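Mgp-operon protein 3 (Mycoplasma pneumoniae, PDB 6RJ1) probably serves as a cell-surface adhesin, the membrane-anchored P40/P90 protein whose extracellular part is thought to take part in attachment to sugars on host cells. Local coordinates at residues D163-P169 and R227-L232. Residues are numbered along the deposited sequence.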
ATOM      1  N   ASP A 163      12.751 -12.040  13.729  1.00 62.33           N
ATOM      2  CA  ASP A 163      13.671 -10.941  13.453  1.00 61.11           C
ATOM      3  C   ASP A 163      13.067  -9.821  12.628  1.00 63.10           C
ATOM      4  O   ASP A 163      13.730  -8.804  12.420  1.00 63.05           O
ATOM      5  CB  ASP A 163      14.939 -11.475  12.774  1.00 63.20           C
ATOM      6  CG  ASP A 163      15.964 -12.079  13.715  1.00 78.56           C
ATOM      7  OD1 ASP A 163      15.971 -11.696  14.918  1.00 79.20           O
ATOM      8  OD2 ASP A 163      16.782 -12.918  13.245  1.00 86.93           O
ATOM      9  N   LEU A 164      11.818  -9.987  12.160  1.00 57.88           N
ATOM     10  CA  LEU A 164      11.134  -8.986  11.341  1.00 55.84           C
ATOM     11  C   LEU A 164      10.998  -7.633  12.019  1.00 59.96           C
ATOM     12  O   LEU A 164      10.562  -7.537  13.170  1.00 59.42           O
ATOM     13  CB  LEU A 164       9.768  -9.488  10.849  1.00 54.80           C
ATOM     14  CG  LEU A 164       9.027  -8.586   9.858  1.00 57.83           C
ATOM     15  CD1 LEU A 164       9.617  -8.684   8.466  1.00 56.92           C
ATOM     16  CD2 LEU A 164       7.559  -8.907   9.837  1.00 58.71           C
ATOM     17  N   LEU A 165      11.372  -6.595  11.265  1.00 57.51           N
ATOM     18  CA  LEU A 165      11.310  -5.188  11.638  1.00 57.04           C
ATOM     19  C   LEU A 165      10.281  -4.505  10.750  1.00 59.73           C
ATOM     20  O   LEU A 165      10.316  -4.688   9.536  1.00 60.02           O
ATOM     21  CB  LEU A 165      12.689  -4.561  11.405  1.00 57.02           C
ATOM     22  CG  LEU A 165      13.535  -4.181  12.617  1.00 61.52           C
ATOM     23  CD1 LEU A 165      13.535  -5.253  13.676  1.00 61.88           C
ATOM     24  CD2 LEU A 165      14.947  -3.901  12.189  1.00 63.63           C
ATOM     25  N   VAL A 166       9.337  -3.758  11.351  1.00 54.12           N
ATOM     26  CA  VAL A 166       8.320  -3.015  10.602  1.00 52.38           C
ATOM     27  C   VAL A 166       8.454  -1.528  10.947  1.00 54.86           C
ATOM     28  O   VAL A 166       8.528  -1.162  12.120  1.00 53.84           O
ATOM     29  CB  VAL A 166       6.865  -3.534  10.813  1.00 55.54           C
ATOM     30  CG1 VAL A 166       5.882  -2.831   9.871  1.00 54.51           C
ATOM     31  CG2 VAL A 166       6.773  -5.050  10.638  1.00 55.11           C
ATOM     32  N   GLU A 167       8.502  -0.682   9.919  1.00 52.12           N
ATOM     33  CA  GLU A 167       8.605   0.763  10.073  1.00 52.36           C
ATOM     34  C   GLU A 167       7.299   1.330  10.640  1.00 58.43           C
ATOM     35  O   GLU A 167       6.217   0.865  10.260  1.00 59.30           O
ATOM     36  CB  GLU A 167       8.891   1.420   8.716  1.00 53.48           C
ATOM     37  CG  GLU A 167       9.378   2.858   8.811  1.00 60.99           C
ATOM     38  CD  GLU A 167       9.277   3.673   7.536  1.00 75.66           C
ATOM     39  OE1 GLU A 167       8.852   3.120   6.496  1.00 56.25           O
ATOM     40  OE2 GLU A 167       9.635   4.872   7.580  1.00 66.28           O
ATOM     41  N   GLN A 168       7.398   2.364  11.510  1.00 54.28           N
ATOM     42  CA  GLN A 168       6.222   3.045  12.041  1.00 53.86           C
ATOM     43  C   GLN A 168       5.425   3.638  10.858  1.00 58.09           C
ATOM     44  O   GLN A 168       6.040   3.989   9.845  1.00 57.44           O
ATOM     45  CB  GLN A 168       6.594   4.089  13.114  1.00 54.93           C
ATOM     46  CG  GLN A 168       7.360   5.311  12.628  1.00 64.31           C
ATOM     47  CD  GLN A 168       7.702   6.255  13.752  1.00 73.67           C
ATOM     48  OE1 GLN A 168       8.856   6.633  13.931  1.00 68.12           O
ATOM     49  NE2 GLN A 168       6.710   6.662  14.533  1.00 64.21           N
ATOM     50  N   PRO A 169       4.071   3.644  10.882  1.00 54.81           N
ATOM     51  CA  PRO A 169       3.338   4.133   9.706  1.00 54.77           C
ATOM     52  C   PRO A 169       3.639   5.578   9.322  1.00 60.88           C
ATOM     53  O   PRO A 169       3.943   6.413  10.179  1.00 61.00           O
ATOM     54  CB  PRO A 169       1.869   3.913  10.083  1.00 56.17           C
ATOM     55  CG  PRO A 169       1.890   2.932  11.190  1.00 59.96           C
ATOM     56  CD  PRO A 169       3.142   3.224  11.947  1.00 55.42           C
ATOM     57  N   ARG A 227      13.063   7.260  11.931  1.00 59.71           N
ATOM     58  CA  ARG A 227      11.741   6.652  12.148  1.00 58.40           C
ATOM     59  C   ARG A 227      11.903   5.243  12.700  1.00 63.00           C
ATOM     60  O   ARG A 227      12.801   4.502  12.279  1.00 63.05           O
ATOM     61  CB  ARG A 227      10.910   6.581  10.856  1.00 54.95           C
ATOM     62  CG  ARG A 227      11.128   7.702   9.844  1.00 53.01           C
ATOM     63  CD  ARG A 227       9.845   8.424   9.468  1.00 61.38           C
ATOM     64  NE  ARG A 227       8.819   7.488   9.022  1.00 73.34           N
ATOM     65  CZ  ARG A 227       7.577   7.456   9.484  1.00 89.33           C
ATOM     66  NH1 ARG A 227       6.729   6.544   9.048  1.00 88.16           N
ATOM     67  NH2 ARG A 227       7.170   8.346  10.377  1.00 73.96           N
ATOM     68  N   ALA A 228      11.053   4.887  13.666  1.00 58.91           N
ATOM     69  CA  ALA A 228      11.125   3.606  14.335  1.00 57.46           C
ATOM     70  C   ALA A 228      10.845   2.410  13.443  1.00 62.83           C
ATOM     71  O   ALA A 228       9.950   2.444  12.597  1.00 63.56           O
ATOM     72  CB  ALA A 228      10.204   3.592  15.530  1.00 57.45           C
ATOM     73  N   TYR A 229      11.662   1.369  13.628  1.00 58.80           N
ATOM     74  CA  TYR A 229      11.550   0.046  13.045  1.00 58.52           C
ATOM     75  C   TYR A 229      11.376  -0.822  14.268  1.00 65.73           C
ATOM     76  O   TYR A 229      12.174  -0.726  15.214  1.00 67.22           O
ATOM     77  CB  TYR A 229      12.814  -0.348  12.272  1.00 58.95           C
ATOM     78  CG  TYR A 229      12.872   0.256  10.891  1.00 59.96           C
ATOM     79  CD1 TYR A 229      12.193  -0.330   9.821  1.00 60.05           C
ATOM     80  CD2 TYR A 229      13.586   1.426  10.652  1.00 61.47           C
ATOM     81  CE1 TYR A 229      12.232   0.231   8.545  1.00 60.30           C
ATOM     82  CE2 TYR A 229      13.637   1.993   9.381  1.00 61.82           C
ATOM     83  CZ  TYR A 229      12.961   1.392   8.328  1.00 66.44           C
ATOM     84  OH  TYR A 229      13.021   1.962   7.074  1.00 62.44           O
ATOM     85  N   ARG A 230      10.284  -1.579  14.324  1.00 62.25           N
ATOM     86  CA  ARG A 230      10.044  -2.373  15.520  1.00 62.11           C
ATOM     87  C   ARG A 230       9.743  -3.835  15.214  1.00 66.33           C
ATOM     88  O   ARG A 230       9.259  -4.165  14.128  1.00 65.88           O
ATOM     89  CB  ARG A 230       8.921  -1.743  16.384  1.00 60.90           C
ATOM     90  CG  ARG A 230       9.212  -0.356  16.963  1.00 63.49           C
ATOM     91  CD  ARG A 230      10.123  -0.397  18.175  1.00 67.22           C
ATOM     92  NE  ARG A 230      10.401   0.936  18.723  1.00 73.51           N
ATOM     93  CZ  ARG A 230      11.420   1.708  18.345  1.00 83.93           C
ATOM     94  NH1 ARG A 230      11.591   2.905  18.891  1.00 62.09           N
ATOM     95  NH2 ARG A 230      12.265   1.294  17.406  1.00 70.55           N
ATOM     96  N   LYS A 231      10.034  -4.706  16.193  1.00 62.44           N
ATOM     97  CA  LYS A 231       9.737  -6.128  16.126  1.00 62.02           C
ATOM     98  C   LYS A 231       8.236  -6.315  16.421  1.00 66.87           C
ATOM     99  O   LYS A 231       7.584  -5.405  16.938  1.00 66.89           O
ATOM    100  CB  LYS A 231      10.605  -6.916  17.110  1.00 63.29           C
ATOM    101  CG  LYS A 231      12.041  -7.110  16.639  1.00 67.86           C
ATOM    102  CD  LYS A 231      12.693  -8.311  17.319  1.00 79.38           C
ATOM    103  CE  LYS A 231      13.985  -8.682  16.640  1.00101.55           C
ATOM    104  NZ  LYS A 231      14.570  -9.926  17.205  1.00111.18           N
ATOM    105  N   LEU A 232       7.690  -7.477  16.052  1.00 62.61           N
ATOM    106  CA  LEU A 232       6.281  -7.825  16.193  1.00 61.51           C
ATOM    107  C   LEU A 232       5.682  -7.538  17.583  1.00 65.03           C
ATOM    108  O   LEU A 232       4.579  -6.996  17.664  1.00 64.21           O
ATOM    109  CB  LEU A 232       6.103  -9.299  15.796  1.00 61.04           C
ATOM    110  CG  LEU A 232       5.442  -9.615  14.441  1.00 64.34           C
ATOM    111  CD1 LEU A 232       5.768  -8.596  13.366  1.00 63.71           C
ATOM    112  CD2 LEU A 232       5.799 -11.001  13.989  1.00 65.34           C
TER
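Backbone hydrogen bonds set the register of this short antiparallel pairing. Val166 and Arg230 form the hydrogen-bonded pair, Val166 N to Arg230 O and Arg230 N to Val166 O, each 2.8 Å. Beyond the non-hydrogen-bonded pair Glu167–Tyr229, Gln168 N reaches Ala228 O (2.8 Å); the Gln168 side chain then stands in for the main chain, its OE1 accepting from Ala228 N (2.8 Å).

Charged side chains secure both ends. Lys231 is long enough for a salt bridge from NZ to Asp163 OD1 (3.2 Å), while also bonding Gln162 O; Ser526 binds Asp163 OD2. At the other end Arg227 NE forms a salt bridge with Glu167 OE2 (3.1 Å) and Arg227 NH1 donates to Pro169 O (3.0 Å). Further salt bridges join Arg181 to Glu167 and Glu240 to Arg227; Tyr662 OH hydrogen-bonds Glu167 OE1.

Among apolar contacts, the Glu167 CG methylene suits the flat Tyr229 ring (CH-pi), while branched leucines fill the flanks: Leu165 CG–Tyr229 CB (3.9 Å), Leu164 CD2–Leu232 CD1 (4.0 Å).

Strand 165-167 also parallels strand 650-654, so 229-230 extends a mixed sheet. Buried Asp163, Glu167 and Arg227 would be costly unpaired, so the junction relies on matched polar groups as well as strand pairing.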